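PDB 4FRX: anaerobically-induced outer membrane porin OprE from Pseudomonas aeruginosa, which probably acts as a porin, a water-filled beta-barrel channel that lets small solutes cross the outer membrane. Local coordinates for residues A[49-54]-A[60-65]; A[251-256]-A[262-267]; A[348-351]-A[357-360]; A[283-288]-A[324-329]. One frame throughout, in Å; residues are numbered along the deposited sequence. Where two conformers were deposited one is given.

Interaction 1: A[49-54]-A[60-65]. With C8E ((hydroxyethyloxy)tri(ethyloxy)octane), chain G.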
loop_
_atom_site.group_PDB
_atom_site.type_symbol
_atom_site.label_atom_id
_atom_site.label_comp_id
_atom_site.label_asym_id
_atom_site.label_seq_id
_atom_site.Cartn_x
_atom_site.Cartn_y
_atom_site.Cartn_z
ATOM N N TYR A 49 0.253 -20.546 -4.920
ATOM C CA TYR A 49 -0.441 -21.818 -4.816
ATOM C C TYR A 49 -1.353 -21.702 -3.610
ATOM O O TYR A 49 -0.959 -21.149 -2.592
ATOM C CB TYR A 49 0.538 -22.985 -4.661
ATOM C CG TYR A 49 -0.104 -24.240 -4.113
ATOM C CD1 TYR A 49 -0.842 -25.087 -4.931
ATOM C CD2 TYR A 49 0.008 -24.564 -2.766
ATOM C CE1 TYR A 49 -1.444 -26.225 -4.419
ATOM C CE2 TYR A 49 -0.583 -25.704 -2.251
ATOM C CZ TYR A 49 -1.307 -26.521 -3.076
ATOM O OH TYR A 49 -1.891 -27.644 -2.544
ATOM N N GLN A 50 -2.588 -22.175 -3.753
ATOM C CA GLN A 50 -3.574 -22.128 -2.677
ATOM C C GLN A 50 -4.248 -23.481 -2.579
ATOM O O GLN A 50 -4.996 -23.858 -3.481
ATOM C CB GLN A 50 -4.654 -21.088 -2.986
ATOM C CG GLN A 50 -4.273 -19.641 -2.764
ATOM C CD GLN A 50 -5.436 -18.698 -3.052
ATOM O OE1 GLN A 50 -6.532 -18.850 -2.501
ATOM N NE2 GLN A 50 -5.208 -17.734 -3.937
ATOM N N SER A 51 -4.011 -24.216 -1.499
ATOM C CA SER A 51 -4.675 -25.509 -1.359
ATOM C C SER A 51 -6.132 -25.301 -0.996
ATOM O O SER A 51 -6.551 -24.183 -0.689
ATOM C CB SER A 51 -4.017 -26.353 -0.271
ATOM O OG SER A 51 -4.478 -25.960 1.014
ATOM N N GLY A 52 -6.898 -26.391 -1.035
ATOM C CA GLY A 52 -8.231 -26.412 -0.462
ATOM C C GLY A 52 -8.085 -26.750 1.013
ATOM O O GLY A 52 -6.969 -26.746 1.546
ATOM N N PHE A 53 -9.202 -27.039 1.673
ATOM C CA PHE A 53 -9.197 -27.374 3.092
ATOM C C PHE A 53 -9.557 -28.839 3.310
ATOM O O PHE A 53 -10.460 -29.362 2.652
ATOM C CB PHE A 53 -10.165 -26.473 3.861
ATOM C CG PHE A 53 -9.737 -25.044 3.892
ATOM C CD1 PHE A 53 -10.113 -24.176 2.879
ATOM C CD2 PHE A 53 -8.928 -24.570 4.917
ATOM C CE1 PHE A 53 -9.702 -22.853 2.891
ATOM C CE2 PHE A 53 -8.521 -23.242 4.934
ATOM C CZ PHE A 53 -8.909 -22.388 3.915
ATOM N N THR A 54 -8.840 -29.482 4.226
ATOM C CA THR A 54 -9.164 -30.841 4.649
ATOM C C THR A 54 -10.585 -30.895 5.203
ATOM O O THR A 54 -11.141 -29.880 5.622
ATOM C CB THR A 54 -8.199 -31.351 5.728
ATOM O OG1 THR A 54 -8.211 -30.456 6.852
ATOM C CG2 THR A 54 -6.773 -31.465 5.175
ATOM N N PHE A 60 -7.946 -27.713 7.364
ATOM C CA PHE A 60 -6.590 -27.192 7.323
ATOM C C PHE A 60 -6.099 -27.100 5.897
ATOM O O PHE A 60 -6.477 -27.913 5.054
ATOM C CB PHE A 60 -5.657 -28.076 8.134
ATOM C CG PHE A 60 -5.965 -28.067 9.601
ATOM C CD1 PHE A 60 -5.505 -27.049 10.405
ATOM C CD2 PHE A 60 -6.735 -29.063 10.165
ATOM C CE1 PHE A 60 -5.792 -27.033 11.762
ATOM C CE2 PHE A 60 -7.023 -29.052 11.518
ATOM C CZ PHE A 60 -6.546 -28.038 12.312
ATOM N N GLY A 61 -5.241 -26.117 5.639
ATOM C CA GLY A 61 -4.679 -25.946 4.317
ATOM C C GLY A 61 -3.314 -25.287 4.387
ATOM O O GLY A 61 -2.791 -25.021 5.476
ATOM N N VAL A 62 -2.734 -25.030 3.218
ATOM C CA VAL A 62 -1.443 -24.343 3.139
ATOM C C VAL A 62 -1.382 -23.558 1.823
ATOM O O VAL A 62 -1.803 -24.056 0.769
ATOM C CB VAL A 62 -0.250 -25.337 3.270
ATOM C CG1 VAL A 62 -0.248 -26.347 2.143
ATOM C CG2 VAL A 62 1.086 -24.589 3.321
ATOM N N ASP A 63 -0.915 -22.313 1.895
ATOM C CA ASP A 63 -0.664 -21.521 0.694
ATOM C C ASP A 63 0.839 -21.279 0.550
ATOM O O ASP A 63 1.575 -21.311 1.536
ATOM C CB ASP A 63 -1.370 -20.161 0.753
ATOM C CG ASP A 63 -2.887 -20.261 0.698
ATOM O OD1 ASP A 63 -3.436 -21.358 0.475
ATOM O OD2 ASP A 63 -3.540 -19.213 0.869
ATOM N N ALA A 64 1.286 -21.034 -0.682
ATOM C CA ALA A 64 2.695 -20.754 -0.943
ATOM C C ALA A 64 2.789 -19.615 -1.948
ATOM O O ALA A 64 2.016 -19.546 -2.905
ATOM C CB ALA A 64 3.410 -22.001 -1.485
ATOM N N LEU A 65 3.720 -18.705 -1.703
ATOM C CA LEU A 65 3.957 -17.594 -2.608
ATOM C C LEU A 65 5.433 -17.589 -2.999
ATOM O O LEU A 65 6.299 -17.318 -2.171
ATOM C CB LEU A 65 3.571 -16.269 -1.943
ATOM C CG LEU A 65 3.891 -15.045 -2.800
ATOM C CD1 LEU A 65 3.034 -15.052 -4.063
ATOM C CD2 LEU A 65 3.741 -13.748 -2.029
HETATM C C1 C8E G . -5.520 -34.244 2.342
HETATM C C2 C8E G . -4.162 -34.452 3.001
HETATM C C3 C8E G . -3.335 -33.172 2.991
HETATM C C4 C8E G . -2.423 -33.115 4.209
HETATM C C6 C8E G . -1.969 -29.813 5.352
HETATM C C7 C8E G . -2.459 -29.010 6.549
HETATM C C8 C8E G . -1.719 -27.686 6.703
HETATM O O9 C8E G . -0.907 -27.715 7.857
HETATM C C10 C8E G . -0.219 -26.500 8.030
HETATM C C11 C8E G . 1.188 -26.763 8.550
HETATM O O12 C8E G . 1.970 -27.233 7.475
HETATM C C13 C8E G . 2.494 -26.200 6.662
HETATM C C14 C8E G . 3.271 -25.183 7.495
HETATM O O15 C8E G . 3.388 -23.987 6.754
HETATM C C16 C8E G . 4.341 -23.105 7.293
HETATM C C17 C8E G . 3.629 -22.082 8.170
HETATM O O18 C8E G . 4.588 -21.250 8.778
HETATM C C19 C8E G . 4.545 -21.353 10.183
HETATM O O HOH W 1 -6.006 -18.489 0.075
#
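Tyr-49 and Ala-64 form an antiparallel hydrogen-bonded pair of this beta hairpin of the porin barrel, each N-H to the other's carbonyl, Tyr-49 N to Ala-64 O at 2.9 Å. Nearer the turn, hydroxyls stand in for backbone carbonyls. Ser-51 N still donates to Val-62 O, but Val-62 N turns to Ser-51 OG (3.0 Å), which in turn gives its proton to a lone pair of Gly-52 O (2.7 Å). With OG set between backbone N and carbonyl carbon (chi1 81°), serine reaches across and back at once. Thr-54 repeats the device: its N binds Phe-60 O, while Phe-60 N binds Thr-54 OG1 at 2.8 Å. Glycine suits the place between them, for Gly-61 CA lies only 3.3 Å from Ser-51 OG.

On the face of Gln-50 and Asp-63, amide and carboxylate are inclined by 52°, and a water donates to Asp-63 OD2 and, weakly, to Gln-50 OE1. Salt bridges to Lys-111 and Arg-120 of the adjoining wall fix that carboxylate. Detergent runs beside Phe-60 and Val-62, apolar residues fit for such a surface, with Phe-60 CB 3.7 Å from C7 of the detergent.

Interaction 2: A[251-256]-A[262-267]; sequences DGKNGS and DGYVSS
The side chain of Lys-253 lies over one face of the Tyr-264 ring, its CD 3.4 Å from the ring centroid and 16° off the normal, a close CH-pi contact. CB rests near the ring's root, Lys-253 CB to Tyr-264 CG 3.6 Å, so the aliphatic part of a long lysine serves as the apolar partner. Beside it Asn-254 ND2 donates to Tyr-264 O at 2.8 Å, the acceptor lying near the amide plane. Buried Asn-254 is used at both ends, for OD1 accepts from Val-279 N and ND2 also reaches Gly-277 O, which fixes the amide's rotation.

The outer end is looser. A bend at chi4 (-52°) turns NZ aside, 5.7 Å from the Tyr-264 centroid, at most a weak cation-pi attraction. A water links it, by a weak bond, to Asp-262 OD2 (2.9 Å from the water); Asp-262 OD1 has its salt bridge with Arg-190.

Between the segments runs the short helix 257-261, capped at its start by Ser-256 and ended by a Schellman motif at Gly-263, whose positive phi suits glycine. Tyr-264 follows as the centre of an inverse gamma turn: a short capped helix and turn within the loop between barrel strands 237-250 and 280-292.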
loop_
_atom_site.group_PDB
_atom_site.type_symbol
_atom_site.label_atom_id
_atom_site.label_comp_id
_atom_site.label_asym_id
_atom_site.label_seq_id
_atom_site.Cartn_x
_atom_site.Cartn_y
_atom_site.Cartn_z
ATOM N N ASP A 251 2.592 5.346 21.463
ATOM C CA ASP A 251 2.458 4.114 22.229
ATOM C C ASP A 251 3.823 3.771 22.798
ATOM O O ASP A 251 4.837 3.976 22.135
ATOM C CB ASP A 251 1.977 2.965 21.335
ATOM C CG ASP A 251 1.920 1.629 22.077
ATOM O OD1 ASP A 251 0.879 1.347 22.703
ATOM O OD2 ASP A 251 2.912 0.864 22.047
ATOM N N GLY A 252 3.852 3.273 24.030
ATOM C CA GLY A 252 5.090 2.791 24.626
ATOM C C GLY A 252 6.243 3.783 24.598
ATOM O O GLY A 252 6.096 4.919 25.037
ATOM N N LYS A 253 7.381 3.349 24.062
ATOM C CA LYS A 253 8.615 4.139 24.078
ATOM C C LYS A 253 8.479 5.509 23.418
ATOM O O LYS A 253 8.979 6.513 23.926
ATOM C CB LYS A 253 9.754 3.350 23.440
ATOM C CG LYS A 253 10.140 2.107 24.243
ATOM C CD LYS A 253 11.364 1.426 23.661
ATOM C CE LYS A 253 11.808 0.229 24.496
ATOM N NZ LYS A 253 11.980 0.590 25.929
ATOM N N ASN A 254 7.787 5.551 22.287
ATOM C CA ASN A 254 7.564 6.810 21.600
ATOM C C ASN A 254 6.799 7.818 22.468
ATOM O O ASN A 254 6.953 9.033 22.314
ATOM C CB ASN A 254 6.830 6.556 20.285
ATOM C CG ASN A 254 6.521 7.827 19.541
ATOM O OD1 ASN A 254 5.403 8.343 19.598
ATOM N ND2 ASN A 254 7.522 8.359 18.851
ATOM N N GLY A 255 5.985 7.311 23.395
ATOM C CA GLY A 255 5.196 8.162 24.276
ATOM C C GLY A 255 5.946 8.626 25.527
ATOM O O GLY A 255 5.377 9.276 26.398
ATOM N N SER A 256 7.223 8.285 25.622
ATOM C CA SER A 256 8.021 8.675 26.778
ATOM C C SER A 256 9.249 9.465 26.334
ATOM O O SER A 256 9.813 9.196 25.280
ATOM C CB SER A 256 8.477 7.438 27.548
ATOM O OG SER A 256 9.604 6.857 26.923
ATOM N N ASP A 262 16.054 7.510 22.900
ATOM C CA ASP A 262 16.732 6.311 22.399
ATOM C C ASP A 262 16.355 6.001 20.946
ATOM O O ASP A 262 16.780 4.999 20.386
ATOM C CB ASP A 262 16.449 5.095 23.282
ATOM C CG ASP A 262 17.316 3.893 22.913
ATOM O OD1 ASP A 262 18.536 4.075 22.696
ATOM O OD2 ASP A 262 16.775 2.774 22.809
ATOM N N GLY A 263 15.559 6.866 20.333
ATOM C CA GLY A 263 15.311 6.728 18.916
ATOM C C GLY A 263 13.954 6.172 18.536
ATOM O O GLY A 263 13.718 5.901 17.362
ATOM N N TYR A 264 13.054 6.003 19.501
ATOM C CA TYR A 264 11.684 5.614 19.142
ATOM C C TYR A 264 10.881 6.852 18.749
ATOM O O TYR A 264 10.068 7.358 19.524
ATOM C CB TYR A 264 11.001 4.802 20.250
ATOM C CG TYR A 264 11.616 3.425 20.376
ATOM C CD1 TYR A 264 12.822 3.250 21.037
ATOM C CD2 TYR A 264 11.018 2.314 19.782
ATOM C CE1 TYR A 264 13.414 2.008 21.132
ATOM C CE2 TYR A 264 11.600 1.053 19.876
ATOM C CZ TYR A 264 12.801 0.914 20.559
ATOM O OH TYR A 264 13.406 -0.312 20.674
ATOM N N VAL A 265 11.129 7.325 17.531
ATOM C CA VAL A 265 10.610 8.610 17.082
ATOM C C VAL A 265 10.007 8.547 15.685
ATOM O O VAL A 265 10.307 7.652 14.891
ATOM C CB VAL A 265 11.714 9.688 17.066
ATOM C CG1 VAL A 265 12.181 10.036 18.489
ATOM C CG2 VAL A 265 12.894 9.240 16.185
ATOM N N SER A 266 9.165 9.533 15.394
ATOM C CA SER A 266 8.558 9.682 14.083
ATOM C C SER A 266 9.047 10.985 13.487
ATOM O O SER A 266 9.266 11.964 14.208
ATOM C CB SER A 266 7.037 9.768 14.234
ATOM O OG SER A 266 6.434 10.286 13.059
ATOM N N SER A 267 9.191 11.019 12.169
ATOM C CA SER A 267 9.362 12.289 11.477
ATOM C C SER A 267 8.138 13.190 11.697
ATOM O O SER A 267 7.014 12.717 11.848
ATOM C CB SER A 267 9.565 12.060 9.972
ATOM O OG SER A 267 10.791 11.392 9.725
HETATM O O HOH W 2 14.805 1.899 24.706
#

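Interaction 3: A[348-351]-A[357-360]; sequences YDFA and GLTF. With C8E ((hydroxyethyloxy)tri(ethyloxy)octane), chain E.
Phe-350 turns its ring toward the backbone N side (chi1 -72°), whereas Leu-358 swings CG opposite its own N; the two side chains run side by side in the same direction. Leu-358 CD2 lies over a face of the Phe-350 ring, 3.9 Å from the centroid and 19° off the normal. Tyr-348 CD2 occupies the other face, so the phenylalanine is sandwiched. Phe-350 N donates to Leu-358 O at 2.9 Å.

These residues close a beta hairpin of the barrel, strands 340-349 and 358-370, with Tyr-348 and Phe-360 as an antiparallel hydrogen-bonded pair and Asp-349 opposite Thr-359 on the other face. An Asx turn begins the connection: Ala-351 N meets Asp-349 OD1 from above the carboxylate plane, at 2.9 Å. A water joins the two arms, donating to Asp-349 OD1 and accepting from Gly-357 N at 2.7 Å. At phi 98° a CB on Gly-357 would jam against the preceding carbonyl O, hence glycine.

The aromatic face carries detergent, consistent with a porin's lipid-facing surface, which broad apolar rings suit. Detergent C2 sits centrally above the Tyr-348 ring, C6 nears the edge of Phe-350, and C8 covers a face of Phe-360, 3.6 Å from Phe-360 CD1.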
loop_
_atom_site.group_PDB
_atom_site.type_symbol
_atom_site.label_atom_id
_atom_site.label_comp_id
_atom_site.label_asym_id
_atom_site.label_seq_id
_atom_site.Cartn_x
_atom_site.Cartn_y
_atom_site.Cartn_z
ATOM N N TYR A 348 -10.703 8.265 -18.192
ATOM C CA TYR A 348 -11.572 7.867 -19.296
ATOM C C TYR A 348 -11.379 6.400 -19.618
ATOM O O TYR A 348 -10.247 5.941 -19.794
ATOM C CB TYR A 348 -11.321 8.700 -20.552
ATOM C CG TYR A 348 -12.389 8.467 -21.610
ATOM C CD1 TYR A 348 -13.692 8.904 -21.400
ATOM C CD2 TYR A 348 -12.105 7.796 -22.792
ATOM C CE1 TYR A 348 -14.679 8.701 -22.334
ATOM C CE2 TYR A 348 -13.098 7.585 -23.750
ATOM C CZ TYR A 348 -14.385 8.048 -23.504
ATOM O OH TYR A 348 -15.399 7.862 -24.415
ATOM N N ASP A 349 -12.493 5.678 -19.678
ATOM C CA ASP A 349 -12.518 4.270 -20.066
ATOM C C ASP A 349 -12.921 4.186 -21.531
ATOM O O ASP A 349 -14.051 4.512 -21.884
ATOM C CB ASP A 349 -13.530 3.515 -19.200
ATOM C CG ASP A 349 -13.572 2.017 -19.500
ATOM O OD1 ASP A 349 -13.128 1.587 -20.587
ATOM O OD2 ASP A 349 -14.057 1.261 -18.635
ATOM N N PHE A 350 -12.007 3.743 -22.389
ATOM C CA PHE A 350 -12.270 3.773 -23.827
ATOM C C PHE A 350 -13.188 2.653 -24.322
ATOM O O PHE A 350 -13.453 2.557 -25.520
ATOM C CB PHE A 350 -10.965 3.759 -24.609
ATOM C CG PHE A 350 -10.209 5.044 -24.542
ATOM C CD1 PHE A 350 -9.377 5.321 -23.467
ATOM C CD2 PHE A 350 -10.317 5.977 -25.562
ATOM C CE1 PHE A 350 -8.668 6.499 -23.415
ATOM C CE2 PHE A 350 -9.611 7.158 -25.511
ATOM C CZ PHE A 350 -8.784 7.420 -24.440
ATOM N N ALA A 351 -13.671 1.815 -23.406
ATOM C CA ALA A 351 -14.628 0.773 -23.762
ATOM C C ALA A 351 -15.907 1.384 -24.318
ATOM O O ALA A 351 -16.517 0.846 -25.244
ATOM C CB ALA A 351 -14.942 -0.110 -22.561
ATOM N N GLY A 357 -10.582 -2.209 -22.795
ATOM C CA GLY A 357 -9.276 -2.548 -22.262
ATOM C C GLY A 357 -8.297 -1.389 -22.210
ATOM O O GLY A 357 -7.249 -1.508 -21.574
ATOM N N LEU A 358 -8.614 -0.288 -22.894
ATOM C CA LEU A 358 -7.770 0.914 -22.853
ATOM C C LEU A 358 -8.343 1.945 -21.879
ATOM O O LEU A 358 -9.517 2.305 -21.963
ATOM C CB LEU A 358 -7.586 1.536 -24.256
ATOM C CG LEU A 358 -6.716 2.805 -24.352
ATOM C CD1 LEU A 358 -5.231 2.512 -24.158
ATOM C CD2 LEU A 358 -6.923 3.566 -25.663
ATOM N N THR A 359 -7.517 2.407 -20.940
ATOM C CA THR A 359 -7.952 3.426 -19.984
ATOM C C THR A 359 -6.880 4.503 -19.790
ATOM O O THR A 359 -5.684 4.246 -19.926
ATOM C CB THR A 359 -8.272 2.814 -18.595
ATOM O OG1 THR A 359 -7.114 2.140 -18.095
ATOM C CG2 THR A 359 -9.436 1.827 -18.663
ATOM N N PHE A 360 -7.318 5.715 -19.478
ATOM C CA PHE A 360 -6.393 6.784 -19.111
ATOM C C PHE A 360 -6.806 7.389 -17.788
ATOM O O PHE A 360 -7.983 7.644 -17.558
ATOM C CB PHE A 360 -6.353 7.882 -20.179
ATOM C CG PHE A 360 -5.492 9.049 -19.798
ATOM C CD1 PHE A 360 -4.115 8.983 -19.945
ATOM C CD2 PHE A 360 -6.056 10.212 -19.287
ATOM C CE1 PHE A 360 -3.314 10.060 -19.579
ATOM C CE2 PHE A 360 -5.263 11.293 -18.923
ATOM C CZ PHE A 360 -3.895 11.219 -19.071
HETATM C C1 C8E E . -12.600 12.354 -25.160
HETATM C C2 C8E E . -12.025 11.519 -24.022
HETATM C C3 C8E E . -10.549 11.207 -24.261
HETATM C C4 C8E E . -9.761 11.300 -22.960
HETATM C C5 C8E E . -8.390 11.914 -23.191
HETATM C C6 C8E E . -7.320 10.829 -23.146
HETATM C C7 C8E E . -5.968 11.340 -23.633
HETATM C C8 C8E E . -4.857 10.462 -23.086
HETATM O O9 C8E E . -3.905 10.194 -24.087
HETATM C C10 C8E E . -2.726 10.940 -23.910
HETATM C C11 C8E E . -1.531 10.086 -24.318
HETATM O O HOH W 3 -11.704 -0.759 -20.877
#

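Interaction 4: A[283-288]-A[324-329]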
loop_
_atom_site.group_PDB
_atom_site.type_symbol
_atom_site.label_atom_id
_atom_site.label_comp_id
_atom_site.label_asym_id
_atom_site.label_seq_id
_atom_site.Cartn_x
_atom_site.Cartn_y
_atom_site.Cartn_z
ATOM N N ALA A 283 -5.634 12.986 10.640
ATOM C CA ALA A 283 -5.778 13.136 9.191
ATOM C C ALA A 283 -7.267 13.030 8.848
ATOM O O ALA A 283 -7.956 12.191 9.398
ATOM C CB ALA A 283 -5.032 12.039 8.496
ATOM N N PHE A 284 -7.768 13.886 7.971
ATOM C CA PHE A 284 -9.169 13.827 7.549
ATOM C C PHE A 284 -9.229 14.075 6.050
ATOM O O PHE A 284 -8.569 14.973 5.558
ATOM C CB PHE A 284 -10.013 14.888 8.269
ATOM C CG PHE A 284 -11.435 14.966 7.768
ATOM C CD1 PHE A 284 -12.378 14.030 8.172
ATOM C CD2 PHE A 284 -11.826 15.963 6.887
ATOM C CE1 PHE A 284 -13.686 14.089 7.712
ATOM C CE2 PHE A 284 -13.132 16.025 6.420
ATOM C CZ PHE A 284 -14.061 15.087 6.836
ATOM N N SER A 285 -10.013 13.290 5.324
ATOM C CA SER A 285 -10.119 13.541 3.896
ATOM C C SER A 285 -11.505 13.248 3.347
ATOM O O SER A 285 -12.243 12.436 3.905
ATOM C CB SER A 285 -9.088 12.732 3.127
ATOM O OG SER A 285 -9.408 11.358 3.187
ATOM N N GLY A 286 -11.842 13.943 2.263
ATOM C CA GLY A 286 -13.072 13.729 1.517
ATOM C C GLY A 286 -12.696 13.714 0.047
ATOM O O GLY A 286 -12.008 14.619 -0.426
ATOM N N LEU A 287 -13.095 12.666 -0.671
ATOM C CA LEU A 287 -12.838 12.592 -2.101
ATOM C C LEU A 287 -14.155 12.267 -2.791
ATOM O O LEU A 287 -14.848 11.347 -2.388
ATOM C CB LEU A 287 -11.803 11.498 -2.404
ATOM C CG LEU A 287 -11.522 11.190 -3.877
ATOM C CD1 LEU A 287 -10.808 12.377 -4.557
ATOM C CD2 LEU A 287 -10.724 9.897 -4.029
ATOM N N PHE A 288 -14.488 13.025 -3.832
ATOM C CA PHE A 288 -15.748 12.853 -4.523
ATOM C C PHE A 288 -15.436 12.606 -5.978
ATOM O O PHE A 288 -14.672 13.349 -6.586
ATOM C CB PHE A 288 -16.621 14.105 -4.384
ATOM C CG PHE A 288 -16.865 14.509 -2.967
ATOM C CD1 PHE A 288 -15.978 15.348 -2.312
ATOM C CD2 PHE A 288 -17.965 14.035 -2.279
ATOM C CE1 PHE A 288 -16.187 15.719 -0.995
ATOM C CE2 PHE A 288 -18.187 14.404 -0.956
ATOM C CZ PHE A 288 -17.289 15.242 -0.312
ATOM N N TYR A 324 -2.674 4.533 3.617
ATOM C CA TYR A 324 -4.054 4.532 3.116
ATOM C C TYR A 324 -4.633 5.955 3.101
ATOM O O TYR A 324 -5.646 6.255 3.742
ATOM C CB TYR A 324 -4.947 3.557 3.901
ATOM C CG TYR A 324 -6.291 3.350 3.235
ATOM C CD1 TYR A 324 -6.372 2.812 1.946
ATOM C CD2 TYR A 324 -7.481 3.725 3.867
ATOM C CE1 TYR A 324 -7.593 2.637 1.314
ATOM C CE2 TYR A 324 -8.717 3.543 3.240
ATOM C CZ TYR A 324 -8.762 3.002 1.966
ATOM O OH TYR A 324 -9.979 2.816 1.335
ATOM N N LEU A 325 -3.957 6.824 2.357
ATOM C CA LEU A 325 -4.353 8.213 2.181
ATOM C C LEU A 325 -4.733 8.423 0.718
ATOM O O LEU A 325 -4.119 7.829 -0.184
ATOM C CB LEU A 325 -3.175 9.146 2.543
ATOM C CG LEU A 325 -2.626 9.105 3.981
ATOM C CD1 LEU A 325 -1.377 9.989 4.149
ATOM C CD2 LEU A 325 -3.699 9.489 5.016
ATOM N N ILE A 326 -5.701 9.306 0.473
ATOM C CA ILE A 326 -6.079 9.661 -0.895
ATOM C C ILE A 326 -4.964 10.336 -1.679
ATOM O O ILE A 326 -5.065 10.508 -2.909
ATOM C CB ILE A 326 -7.374 10.521 -0.961
ATOM C CG1 ILE A 326 -7.210 11.847 -0.214
ATOM C CG2 ILE A 326 -8.569 9.721 -0.436
ATOM C CD1 ILE A 326 -8.390 12.817 -0.429
ATOM N N THR A 327 -3.898 10.682 -0.965
ATOM C CA THR A 327 -2.738 11.353 -1.535
ATOM C C THR A 327 -1.535 10.416 -1.725
ATOM O O THR A 327 -0.452 10.869 -2.076
ATOM C CB THR A 327 -2.301 12.533 -0.652
ATOM O OG1 THR A 327 -1.967 12.052 0.662
ATOM C CG2 THR A 327 -3.416 13.579 -0.550
ATOM N N ASP A 328 -1.714 9.116 -1.502
ATOM C CA ASP A 328 -0.610 8.183 -1.722
ATOM C C ASP A 328 -0.567 7.906 -3.215
ATOM O O ASP A 328 -1.382 7.155 -3.730
ATOM C CB ASP A 328 -0.783 6.883 -0.926
ATOM C CG ASP A 328 0.439 5.955 -1.031
ATOM O OD1 ASP A 328 0.838 5.586 -2.155
ATOM O OD2 ASP A 328 1.002 5.581 0.019
ATOM N N VAL A 329 0.396 8.525 -3.892
ATOM C CA VAL A 329 0.465 8.516 -5.351
ATOM C C VAL A 329 1.820 7.968 -5.812
ATOM O O VAL A 329 2.489 7.264 -5.062
ATOM C CB VAL A 329 0.159 9.915 -5.944
ATOM C CG1 VAL A 329 -1.302 10.287 -5.670
ATOM C CG2 VAL A 329 1.063 10.977 -5.320
HETATM O O HOH W 4 -6.822 10.391 3.012
#
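Ile-326 meets the strand residues Ser-285 and Leu-287 with no ring between them; the flat group it touches is the strand's own peptide, Gly-286 O lying 4.0 Å from Ile-326 CD1. The rings nearby serve other neighbours: Phe-284 points away from the loop on the exposed side of the strand, and Tyr-324 makes a cation-pi contact with Arg-244.

The isoleucine tip does the touching. With CG1 between the backbone N and the carbonyl carbon (chi1 61°) and the chain extended beyond it (chi2 171°), CD1 is carried up to the strand, 3.6 Å from Ser-285 CB and 4.2 Å from Leu-287 CB. The side chains of Ile-326 and Leu-287 run past each other in opposite directions, CG2 meeting Leu-287 CB and CD2. The small serine lets CD1 come in to its CB, and the isoleucine's second branch can touch the leucine as well.

No direct hydrogen bond spans the contact, but a water does, 2.8 Å from Ser-285 OG and 3.0 Å from Ile-326 N, which donates to it. Ile-326 is the second residue of a type I turn closed by Asp-328 N to Leu-325 O, and its carbonyl is taken by Gln-343 NE2 of strand 340-349.

The turn belongs to the long loop between strands 295-305 and 340-349, which folds in against the barrel wall. Its seating is consequently mixed: van der Waals contact from one side chain supplies the close fit, while a single water accepts the backbone N-H of Ile-326 and links it to Ser-285 OG, a polar bridge beside the apolar fit.

Interactions 1 and 3 are alike in kind: each closes a hairpin of the barrel by ladder bonds at one end of its strands, and each has detergent against its apolar side. They differ in chemistry, since 49-54 with 60-65 relies on hydroxyls and a buried, salt-bridged carboxylate, whereas the surface contact 348-351 with 357-360 relies on CH-pi and apolar packing of aromatic and aliphatic groups. Interaction 2 lies in the loop after strand 237-250, pairing a CH-pi contact with an amide hydrogen bond, about 46 Å from interaction 3 between centres and on the opposite side of the chain's centre. Interaction 4, the buried one, seats a loop on strand 280-292; that loop leads into strand 340-349, whose far end takes part in interaction 3.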